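Local coordinates for protein putative archaeal ammonia monooxygenase subunit B (Candidatus Nitrosocaldus yellowstonii, PDB 4O65) that carries a copper-binding cupredoxin domain and is probably the B subunit of an archaeal ammonia monooxygenase, an ammonia-oxidising membrane enzyme, at residues I14-S20 against L60-L66; N75-F81 against H128-A134; S95-P99 against V111-L115. Numbering follows the deposited sequence.

Contact 1: residues I14-S20 against L60-L66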
loop_
_atom_site.group_PDB
_atom_site.type_symbol
_atom_site.label_atom_id
_atom_site.label_comp_id
_atom_site.label_asym_id
_atom_site.label_seq_id
_atom_site.Cartn_x
_atom_site.Cartn_y
_atom_site.Cartn_z
ATOM N N ILE A 14 1.561 15.445 4.393
ATOM C CA ILE A 14 2.107 14.082 4.592
ATOM C C ILE A 14 3.612 14.317 4.850
ATOM O O ILE A 14 4.343 14.795 3.955
ATOM C CB ILE A 14 1.931 13.297 3.296
ATOM C CG1 ILE A 14 0.415 13.084 3.059
ATOM C CG2 ILE A 14 2.717 11.939 3.337
ATOM C CD1 ILE A 14 0.169 12.559 1.606
ATOM N N GLU A 15 4.041 14.075 6.083
ATOM C CA GLU A 15 5.405 14.374 6.479
ATOM C C GLU A 15 6.209 13.105 6.857
ATOM O O GLU A 15 5.618 12.056 7.197
ATOM C CB GLU A 15 5.386 15.336 7.676
ATOM C CG GLU A 15 4.632 16.661 7.346
ATOM C CD GLU A 15 4.741 17.699 8.455
ATOM O OE1 GLU A 15 5.513 17.498 9.440
ATOM O OE2 GLU A 15 4.021 18.712 8.357
ATOM N N ASP A 16 7.539 13.213 6.725
ATOM C CA ASP A 16 8.445 12.136 7.221
ATOM C C ASP A 16 8.165 10.792 6.565
ATOM O O ASP A 16 8.288 9.732 7.190
ATOM C CB ASP A 16 8.336 12.074 8.718
ATOM C CG ASP A 16 8.747 13.429 9.354
ATOM O OD1 ASP A 16 9.815 13.909 9.029
ATOM O OD2 ASP A 16 7.943 14.034 10.004
ATOM N N GLU A 17 7.785 10.844 5.295
ATOM C CA GLU A 17 7.446 9.593 4.570
ATOM C C GLU A 17 8.723 8.722 4.438
ATOM O O GLU A 17 9.813 9.250 4.094
ATOM C CB GLU A 17 6.897 9.978 3.237
ATOM C CG GLU A 17 6.498 8.783 2.372
ATOM C CD GLU A 17 6.151 9.230 0.978
ATOM O OE1 GLU A 17 5.030 8.954 0.521
ATOM O OE2 GLU A 17 7.010 9.852 0.313
ATOM N N THR A 18 8.631 7.394 4.741
ATOM C CA THR A 18 9.801 6.542 4.624
ATOM C C THR A 18 9.334 5.288 3.915
ATOM O O THR A 18 8.240 4.838 4.225
ATOM C CB THR A 18 10.336 6.105 6.004
ATOM O OG1 THR A 18 10.766 7.275 6.704
ATOM C CG2 THR A 18 11.495 5.152 5.812
ATOM N N PHE A 19 10.161 4.751 3.011
ATOM C CA PHE A 19 9.824 3.520 2.313
ATOM C C PHE A 19 10.809 2.482 2.804
ATOM O O PHE A 19 12.046 2.745 2.884
ATOM C CB PHE A 19 10.005 3.693 0.799
ATOM C CG PHE A 19 8.998 4.628 0.181
ATOM C CD1 PHE A 19 9.183 6.007 0.248
ATOM C CD2 PHE A 19 7.875 4.112 -0.457
ATOM C CE1 PHE A 19 8.251 6.871 -0.316
ATOM C CE2 PHE A 19 6.909 4.978 -1.021
ATOM C CZ PHE A 19 7.126 6.360 -0.948
ATOM N N SER A 20 10.310 1.266 3.064
ATOM C CA SER A 20 11.220 0.233 3.645
ATOM C C SER A 20 12.194 -0.360 2.617
ATOM O O SER A 20 13.156 -1.028 2.999
ATOM C CB SER A 20 10.402 -0.918 4.257
ATOM O OG SER A 20 9.590 -1.535 3.239
ATOM N N LEU A 60 6.302 -4.144 0.949
ATOM C CA LEU A 60 6.721 -2.733 1.178
ATOM C C LEU A 60 6.000 -2.182 2.366
ATOM O O LEU A 60 4.746 -2.274 2.435
ATOM C CB LEU A 60 6.297 -1.890 -0.078
ATOM C CG LEU A 60 6.595 -0.368 0.082
ATOM C CD1 LEU A 60 8.116 -0.107 0.139
ATOM C CD2 LEU A 60 5.986 0.292 -1.175
ATOM N N ILE A 61 6.753 -1.530 3.268
ATOM C CA ILE A 61 6.179 -0.708 4.318
ATOM C C ILE A 61 6.458 0.774 4.028
ATOM O O ILE A 61 7.607 1.165 3.755
ATOM C CB ILE A 61 6.817 -1.073 5.694
ATOM C CG1 ILE A 61 6.490 -2.554 6.067
ATOM C CG2 ILE A 61 6.269 -0.124 6.783
ATOM C CD1 ILE A 61 7.198 -2.996 7.373
ATOM N N VAL A 62 5.400 1.590 4.128
ATOM C CA VAL A 62 5.571 3.032 3.983
ATOM C C VAL A 62 5.061 3.609 5.288
ATOM O O VAL A 62 3.907 3.311 5.702
ATOM C CB VAL A 62 4.722 3.606 2.792
ATOM C CG1 VAL A 62 5.026 5.134 2.644
ATOM C CG2 VAL A 62 5.000 2.811 1.515
ATOM N N THR A 63 5.859 4.477 5.900
ATOM C CA THR A 63 5.404 5.098 7.135
ATOM C C THR A 63 5.545 6.609 7.026
ATOM O O THR A 63 6.293 7.092 6.162
ATOM C CB THR A 63 6.196 4.617 8.380
ATOM O OG1 THR A 63 7.617 4.762 8.125
ATOM C CG2 THR A 63 5.906 3.102 8.662
ATOM N N GLY A 64 4.823 7.326 7.883
ATOM C CA GLY A 64 4.931 8.812 7.910
ATOM C C GLY A 64 3.977 9.388 8.929
ATOM O O GLY A 64 3.489 8.660 9.813
ATOM N N ARG A 65 3.696 10.690 8.824
ATOM C CA ARG A 65 2.802 11.286 9.782
ATOM C C ARG A 65 1.922 12.231 8.974
ATOM O O ARG A 65 2.413 12.852 8.031
ATOM C CB ARG A 65 3.585 12.179 10.809
ATOM C CG ARG A 65 4.614 11.513 11.711
ATOM C CD ARG A 65 5.196 12.582 12.730
ATOM N NE ARG A 65 5.798 13.691 11.939
ATOM C CZ ARG A 65 5.687 15.008 12.182
ATOM N NH1 ARG A 65 5.029 15.479 13.250
ATOM N NH2 ARG A 65 6.280 15.879 11.369
ATOM N N LEU A 66 0.630 12.261 9.305
ATOM C CA LEU A 66 -0.329 13.195 8.661
ATOM C C LEU A 66 -0.494 14.341 9.636
ATOM O O LEU A 66 -0.777 14.124 10.834
ATOM C CB LEU A 66 -1.663 12.511 8.451
ATOM C CG LEU A 66 -1.538 11.191 7.706
ATOM C CD1 LEU A 66 -2.906 10.482 7.633
ATOM C CD2 LEU A 66 -1.011 11.409 6.270
HETATM O O HOH W 1 8.711 2.590 6.352
#

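Contact 2: residues N75-F81 against H128-A134. Unlike the reference sequence in segment 128-134: Ile133 (reference Val). With CU (copper (II) ion), chain B.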
loop_
_atom_site.group_PDB
_atom_site.type_symbol
_atom_site.label_atom_id
_atom_site.label_comp_id
_atom_site.label_asym_id
_atom_site.label_seq_id
_atom_site.Cartn_x
_atom_site.Cartn_y
_atom_site.Cartn_z
ATOM N N ASN A 75 -12.126 13.941 8.074
ATOM C CA ASN A 75 -12.171 12.501 7.765
ATOM C C ASN A 75 -11.320 12.231 6.526
ATOM O O ASN A 75 -11.322 13.040 5.611
ATOM C CB ASN A 75 -13.592 12.025 7.462
ATOM C CG ASN A 75 -14.439 12.073 8.690
ATOM O OD1 ASN A 75 -13.911 11.917 9.772
ATOM N ND2 ASN A 75 -15.720 12.392 8.541
ATOM N N ALA A 76 -10.596 11.124 6.560
ATOM C CA ALA A 76 -9.649 10.806 5.490
ATOM C C ALA A 76 -9.442 9.313 5.296
ATOM O O ALA A 76 -9.737 8.494 6.181
ATOM C CB ALA A 76 -8.321 11.499 5.789
ATOM N N TRP A 77 -8.910 8.953 4.115
ATOM C CA TRP A 77 -8.401 7.600 3.883
ATOM C C TRP A 77 -7.085 7.695 3.113
ATOM O O TRP A 77 -6.761 8.745 2.515
ATOM C CB TRP A 77 -9.418 6.751 3.132
ATOM C CG TRP A 77 -9.865 7.285 1.791
ATOM C CD1 TRP A 77 -9.428 6.893 0.520
ATOM C CD2 TRP A 77 -10.918 8.265 1.560
ATOM N NE1 TRP A 77 -10.101 7.606 -0.453
ATOM C CE2 TRP A 77 -11.017 8.434 0.118
ATOM C CE3 TRP A 77 -11.731 9.042 2.395
ATOM C CZ2 TRP A 77 -11.917 9.343 -0.455
ATOM C CZ3 TRP A 77 -12.631 9.951 1.800
ATOM C CH2 TRP A 77 -12.715 10.080 0.409
ATOM N N ILE A 78 -6.295 6.622 3.208
ATOM C CA ILE A 78 -4.964 6.641 2.704
ATOM C C ILE A 78 -4.731 5.494 1.728
ATOM O O ILE A 78 -5.327 4.431 1.869
ATOM C CB ILE A 78 -4.013 6.579 3.912
ATOM C CG1 ILE A 78 -2.580 6.815 3.510
ATOM C CG2 ILE A 78 -4.175 5.284 4.755
ATOM C CD1 ILE A 78 -1.897 7.419 4.745
ATOM N N SER A 79 -3.907 5.722 0.710
ATOM C CA SER A 79 -3.641 4.688 -0.249
ATOM C C SER A 79 -2.251 4.929 -0.805
ATOM O O SER A 79 -1.582 5.854 -0.359
ATOM C CB SER A 79 -4.696 4.671 -1.346
ATOM O OG SER A 79 -4.778 5.920 -2.018
ATOM N N LEU A 80 -1.856 4.101 -1.772
ATOM C CA LEU A 80 -0.545 4.280 -2.437
ATOM C C LEU A 80 -0.828 4.640 -3.874
ATOM O O LEU A 80 -1.567 3.899 -4.618
ATOM C CB LEU A 80 0.295 3.007 -2.321
ATOM C CG LEU A 80 1.734 3.156 -2.822
ATOM C CD1 LEU A 80 2.569 3.849 -1.766
ATOM C CD2 LEU A 80 2.292 1.791 -3.190
ATOM N N PHE A 81 -0.261 5.757 -4.299
ATOM C CA PHE A 81 -0.350 6.205 -5.694
ATOM C C PHE A 81 0.861 5.725 -6.458
ATOM O O PHE A 81 1.974 5.987 -6.039
ATOM C CB PHE A 81 -0.424 7.743 -5.747
ATOM C CG PHE A 81 -0.383 8.309 -7.152
ATOM C CD1 PHE A 81 -1.407 8.033 -8.065
ATOM C CD2 PHE A 81 0.695 9.069 -7.546
ATOM C CE1 PHE A 81 -1.356 8.565 -9.357
ATOM C CE2 PHE A 81 0.757 9.622 -8.834
ATOM C CZ PHE A 81 -0.274 9.377 -9.715
ATOM N N HIS A 128 3.960 7.041 -4.187
ATOM C CA HIS A 128 3.717 8.146 -3.245
ATOM C C HIS A 128 2.661 7.722 -2.300
ATOM O O HIS A 128 1.648 7.089 -2.687
ATOM C CB HIS A 128 3.109 9.358 -3.958
ATOM C CG HIS A 128 3.958 9.938 -5.066
ATOM N ND1 HIS A 128 4.515 11.193 -4.987
ATOM C CD2 HIS A 128 4.229 9.463 -6.380
ATOM C CE1 HIS A 128 5.172 11.471 -6.164
ATOM N NE2 HIS A 128 4.981 10.421 -7.008
ATOM N N THR A 129 2.805 8.146 -1.056
ATOM C CA THR A 129 1.621 8.101 -0.173
ATOM C C THR A 129 0.532 9.001 -0.767
ATOM O O THR A 129 0.801 10.156 -1.125
ATOM C CB THR A 129 1.960 8.648 1.231
ATOM O OG1 THR A 129 2.979 7.817 1.804
ATOM C CG2 THR A 129 0.722 8.579 2.126
ATOM N N GLN A 130 -0.704 8.501 -0.834
ATOM C CA GLN A 130 -1.824 9.360 -1.260
ATOM C C GLN A 130 -2.830 9.523 -0.132
ATOM O O GLN A 130 -3.368 8.534 0.398
ATOM C CB GLN A 130 -2.525 8.654 -2.463
ATOM C CG GLN A 130 -3.738 9.470 -2.939
ATOM C CD GLN A 130 -4.411 8.919 -4.165
ATOM O OE1 GLN A 130 -5.688 9.082 -4.351
ATOM N NE2 GLN A 130 -3.642 8.309 -5.023
ATOM N N LEU A 131 -3.084 10.776 0.279
ATOM C CA LEU A 131 -4.115 11.006 1.281
ATOM C C LEU A 131 -5.340 11.507 0.569
ATOM O O LEU A 131 -5.208 12.343 -0.345
ATOM C CB LEU A 131 -3.599 12.092 2.264
ATOM C CG LEU A 131 -4.585 12.412 3.398
ATOM C CD1 LEU A 131 -4.801 11.201 4.293
ATOM C CD2 LEU A 131 -4.120 13.676 4.185
ATOM N N ASN A 132 -6.539 11.014 0.930
ATOM C CA ASN A 132 -7.781 11.632 0.463
ATOM C C ASN A 132 -8.542 12.196 1.612
ATOM O O ASN A 132 -8.856 11.474 2.551
ATOM C CB ASN A 132 -8.653 10.668 -0.307
ATOM C CG ASN A 132 -8.252 10.662 -1.774
ATOM O OD1 ASN A 132 -8.604 11.598 -2.585
ATOM N ND2 ASN A 132 -7.402 9.755 -2.063
ATOM N N ILE A 133 -8.742 13.511 1.566
ATOM C CA ILE A 133 -9.467 14.191 2.623
ATOM C C ILE A 133 -10.916 14.284 2.138
ATOM O O ILE A 133 -11.181 14.863 1.063
ATOM C CB ILE A 133 -8.918 15.601 2.863
ATOM C CG1 ILE A 133 -7.415 15.491 3.242
ATOM C CG2 ILE A 133 -9.808 16.297 3.938
ATOM C CD1 ILE A 133 -6.676 16.804 3.174
ATOM N N ALA A 134 -11.852 13.717 2.920
ATOM C CA ALA A 134 -13.284 13.668 2.496
ATOM C C ALA A 134 -13.763 15.096 2.309
ATOM O O ALA A 134 -13.530 15.963 3.186
ATOM C CB ALA A 134 -14.127 12.992 3.598
HETATM CU CU CU B . 5.935 10.056 -8.714
HETATM O O HOH W 2 -13.279 15.705 6.119
HETATM O O HOH W 3 -6.289 7.774 -0.659
HETATM O O HOH W 4 4.578 10.357 -10.268
#

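Contact 3: residues S95-P99 against V111-L115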
loop_
_atom_site.group_PDB
_atom_site.type_symbol
_atom_site.label_atom_id
_atom_site.label_comp_id
_atom_site.label_asym_id
_atom_site.label_seq_id
_atom_site.Cartn_x
_atom_site.Cartn_y
_atom_site.Cartn_z
ATOM N N SER A 95 -2.114 -4.237 5.089
ATOM C CA SER A 95 -2.609 -3.629 6.276
ATOM C C SER A 95 -2.411 -2.110 6.230
ATOM O O SER A 95 -1.636 -1.566 5.434
ATOM C CB SER A 95 -1.957 -4.224 7.544
ATOM O OG SER A 95 -0.566 -3.904 7.620
ATOM N N ARG A 96 -3.202 -1.436 7.051
ATOM C CA ARG A 96 -3.124 0.038 7.166
ATOM C C ARG A 96 -3.252 0.403 8.617
ATOM O O ARG A 96 -4.032 -0.231 9.378
ATOM C CB ARG A 96 -4.297 0.732 6.482
ATOM C CG ARG A 96 -4.300 0.769 4.977
ATOM C CD ARG A 96 -5.725 1.179 4.607
ATOM N NE ARG A 96 -5.804 1.756 3.270
ATOM C CZ ARG A 96 -6.126 1.059 2.182
ATOM N NH1 ARG A 96 -6.398 -0.250 2.286
ATOM N NH2 ARG A 96 -6.189 1.664 1.000
ATOM N N ASP A 97 -2.517 1.448 9.027
ATOM C CA ASP A 97 -2.756 2.067 10.330
ATOM C C ASP A 97 -2.762 3.561 10.052
ATOM O O ASP A 97 -1.853 4.031 9.370
ATOM C CB ASP A 97 -1.604 1.717 11.263
ATOM C CG ASP A 97 -1.827 2.203 12.682
ATOM O OD1 ASP A 97 -2.967 2.183 13.186
ATOM O OD2 ASP A 97 -0.833 2.622 13.291
ATOM N N PRO A 98 -3.796 4.296 10.499
ATOM C CA PRO A 98 -5.030 3.833 11.213
ATOM C C PRO A 98 -5.770 2.732 10.421
ATOM O O PRO A 98 -5.703 2.713 9.198
ATOM C CB PRO A 98 -5.911 5.083 11.188
ATOM C CG PRO A 98 -4.941 6.220 11.176
ATOM C CD PRO A 98 -3.851 5.741 10.230
ATOM N N PRO A 99 -6.493 1.834 11.114
ATOM C CA PRO A 99 -7.160 0.694 10.443
ATOM C C PRO A 99 -8.518 0.933 9.751
ATOM O O PRO A 99 -8.895 0.142 8.884
ATOM C CB PRO A 99 -7.340 -0.312 11.599
ATOM C CG PRO A 99 -7.483 0.543 12.803
ATOM C CD PRO A 99 -6.521 1.696 12.588
ATOM N N VAL A 111 -1.414 12.383 12.917
ATOM C CA VAL A 111 -1.820 10.975 12.900
ATOM C C VAL A 111 -0.614 10.219 12.263
ATOM O O VAL A 111 -0.347 10.389 11.051
ATOM C CB VAL A 111 -3.120 10.771 12.063
ATOM C CG1 VAL A 111 -3.458 9.282 11.906
ATOM C CG2 VAL A 111 -4.298 11.452 12.784
ATOM N N PRO A 112 0.093 9.375 13.054
ATOM C CA PRO A 112 1.112 8.513 12.399
ATOM C C PRO A 112 0.422 7.498 11.536
ATOM O O PRO A 112 -0.712 7.052 11.863
ATOM C CB PRO A 112 1.855 7.810 13.583
ATOM C CG PRO A 112 1.026 8.098 14.793
ATOM C CD PRO A 112 0.130 9.299 14.535
ATOM N N TYR A 113 1.042 7.143 10.404
ATOM C CA TYR A 113 0.414 6.103 9.539
ATOM C C TYR A 113 1.441 5.055 9.145
ATOM O O TYR A 113 2.666 5.326 9.132
ATOM C CB TYR A 113 -0.237 6.756 8.280
ATOM C CG TYR A 113 0.757 7.229 7.238
ATOM C CD1 TYR A 113 1.173 6.378 6.203
ATOM C CD2 TYR A 113 1.182 8.577 7.215
ATOM C CE1 TYR A 113 2.120 6.818 5.244
ATOM C CE2 TYR A 113 2.067 9.029 6.260
ATOM C CZ TYR A 113 2.507 8.163 5.265
ATOM O OH TYR A 113 3.384 8.650 4.349
ATOM N N LYS A 114 0.929 3.887 8.770
ATOM C CA LYS A 114 1.763 2.800 8.266
ATOM C C LYS A 114 0.930 2.037 7.236
ATOM O O LYS A 114 -0.216 1.588 7.515
ATOM C CB LYS A 114 2.241 1.878 9.381
ATOM C CG LYS A 114 2.911 0.582 8.824
ATOM C CD LYS A 114 3.697 -0.060 9.968
ATOM C CE LYS A 114 4.219 -1.466 9.628
ATOM N NZ LYS A 114 5.136 -2.054 10.694
ATOM N N LEU A 115 1.482 1.922 6.035
ATOM C CA LEU A 115 0.857 1.158 4.965
ATOM C C LEU A 115 1.768 -0.031 4.671
ATOM O O LEU A 115 3.017 0.110 4.600
ATOM C CB LEU A 115 0.794 1.984 3.682
ATOM C CG LEU A 115 0.365 3.443 3.852
ATOM C CD1 LEU A 115 0.327 4.078 2.472
ATOM C CD2 LEU A 115 -0.999 3.437 4.498
HETATM O O HOH W 5 -0.136 -1.208 8.518
#

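Contact 1: residues I14-S20 against L60-L66
This is an antiparallel strand pairing at one edge of the cupredoxin β-sandwich: residues 14-20, largely on outer strand 12-19 of the four-stranded sheet, run along residues 60-66. A β bulge interrupts the ladder and shifts the register by one residue between the Glu15-Arg65 and Thr18-Thr63 hydrogen-bonded pairs. Gly64 lies opposite the bulge, where a side chain would clash with the carbonyl oxygen of Glu15. Asp16, with positive phi and psi, has its CA-to-CB bond toward the 60-66 strand. Arg65 NH2 forms salt bridges to Glu15 OE1 (2.6 Å) and Asp16 OD2 (2.8 Å), and Arg65 NH1 a further one to Glu110. On the inward face, Ile14 meets Leu66 and the Phe19 ring covers Val62; Glu17 OE1 hydrogen-bonds to Thr129 of the facing sheet. Water 1 links Thr18 O to Thr63 OG1. Past the last bridge, the ladder closes with Ser20 bonding Ile61 twice: Ser20 N donates to Ile61 O (2.8 Å), and Ile61 N donates to Ser20 OG (2.8 Å).

Contact 2: residues N75-F81 against H128-A134
Residues 75-81 and 128-134 form a regular antiparallel ladder in the five-stranded sheet of the cupredoxin sandwich, and strand 123-133 carries the copper ligand His128 at one end of this ladder. Backbone hydrogen bonds carry the pairing: Trp77 with Asn132, Ser79 with Gln130 and Phe81 with His128 each bond in both directions, and Ala134 N donates to Asn75 O at 2.8 Å. The strand axes, 4.5 Å apart at closest, run at 143°, well short of exactly antiparallel.

Apolar packing occupies the face bearing Ala76, Ile78, Leu80, Thr129, Leu131 and Ile133, with Ala76 CB 3.8 Å from Leu131 CD1; Ile78 also packs on Tyr113 and Leu115 of the other sheet. The opposite face is more polar. There Asn132 CB makes a CH-pi contact over the five-membered ring of Trp77, Asn132 ND2 donates to Gln130 OE1, and water 3 joins Asn132 ND2, Gln130 O and Ser79 OG.

At the copper end, the Phe81 and His128 rings meet obliquely. His128 ND1 is hydrogen-bonded to the carbonyl oxygen of Gly141, and His126 is the second protein ligand of the metal. His128 NE2 binds the copper ion at 2.0 Å, and water 4 lies 2.1 Å from the same ion.

Contact 3: residues S95-P99 against V111-L115
The Pro98 ring lies against Val111, with Pro98 CG 3.5 Å from Val111 CG1, and its CD also comes within 4.2 Å of Tyr113 CB. The peptide bond before Pro98 is cis; at this point the chain leaves the strand, and by Pro99 it has no contact with residues 111-115. Pro98 and Val111 also touch Phe103 and Ile105, respectively, on the short strand 103-105 of the facing sheet, so this apolar patch reaches across the sandwich.

Before the proline, the two strands are antiparallel, their axes 4.7 Å apart at closest and at 174° to each other. Asp97 and Lys114 are the hydrogen-bonded pair: Asp97 N donates to Lys114 O and Lys114 N to Asp97 O, both at 2.8 Å. Despite their opposite charges, the two side chains meet through their CB atoms, 4.3 Å apart, and the lysine chain extends away from the aspartate to pack on Ile61 and Thr63. Lys114 O has a further partner in water 5, which donates to it at 3.0 Å and lies 2.9 Å from Ser95 OG.

Arg96 and Leu115 form the neighbouring non-hydrogen-bonded pair and face the sandwich interior. The aliphatic part of Arg96 passes Leu115, with CG 4.3 Å from Leu115 CD2, while its NH2 is hydrogen-bonded to Ile78 O and its guanidinium makes a cation-pi interaction with Phe93. Tyr113 likewise points inward, its OH hydrogen-bonded to Thr129. An edge strand that ends at a cis-proline, with inward side chains bridging to the second sheet, here closes one side of the cupredoxin β-sandwich.

The three contacts come from the two facing sheets of one cupredoxin sandwich, with centres only 10 to 12 Å apart. Contacts 1 and 3 lie in the four-stranded sheet, at its two outer strands, and are joined where strands 59-68 and 110-119 run side by side; contact 2 belongs to the five-stranded sheet. Along the chain contact 1 closes first, and contact 3 then falls between the two halves of contact 2, so the chain passes repeatedly from sheet to sheet. Thr129 OG1 ties all three together, 2.7 Å from both Glu17 OE1 and Tyr113 OH. Because Thr129 directly follows the copper ligand His128, this polar link connects the metal-bearing strand to the opposite sheet.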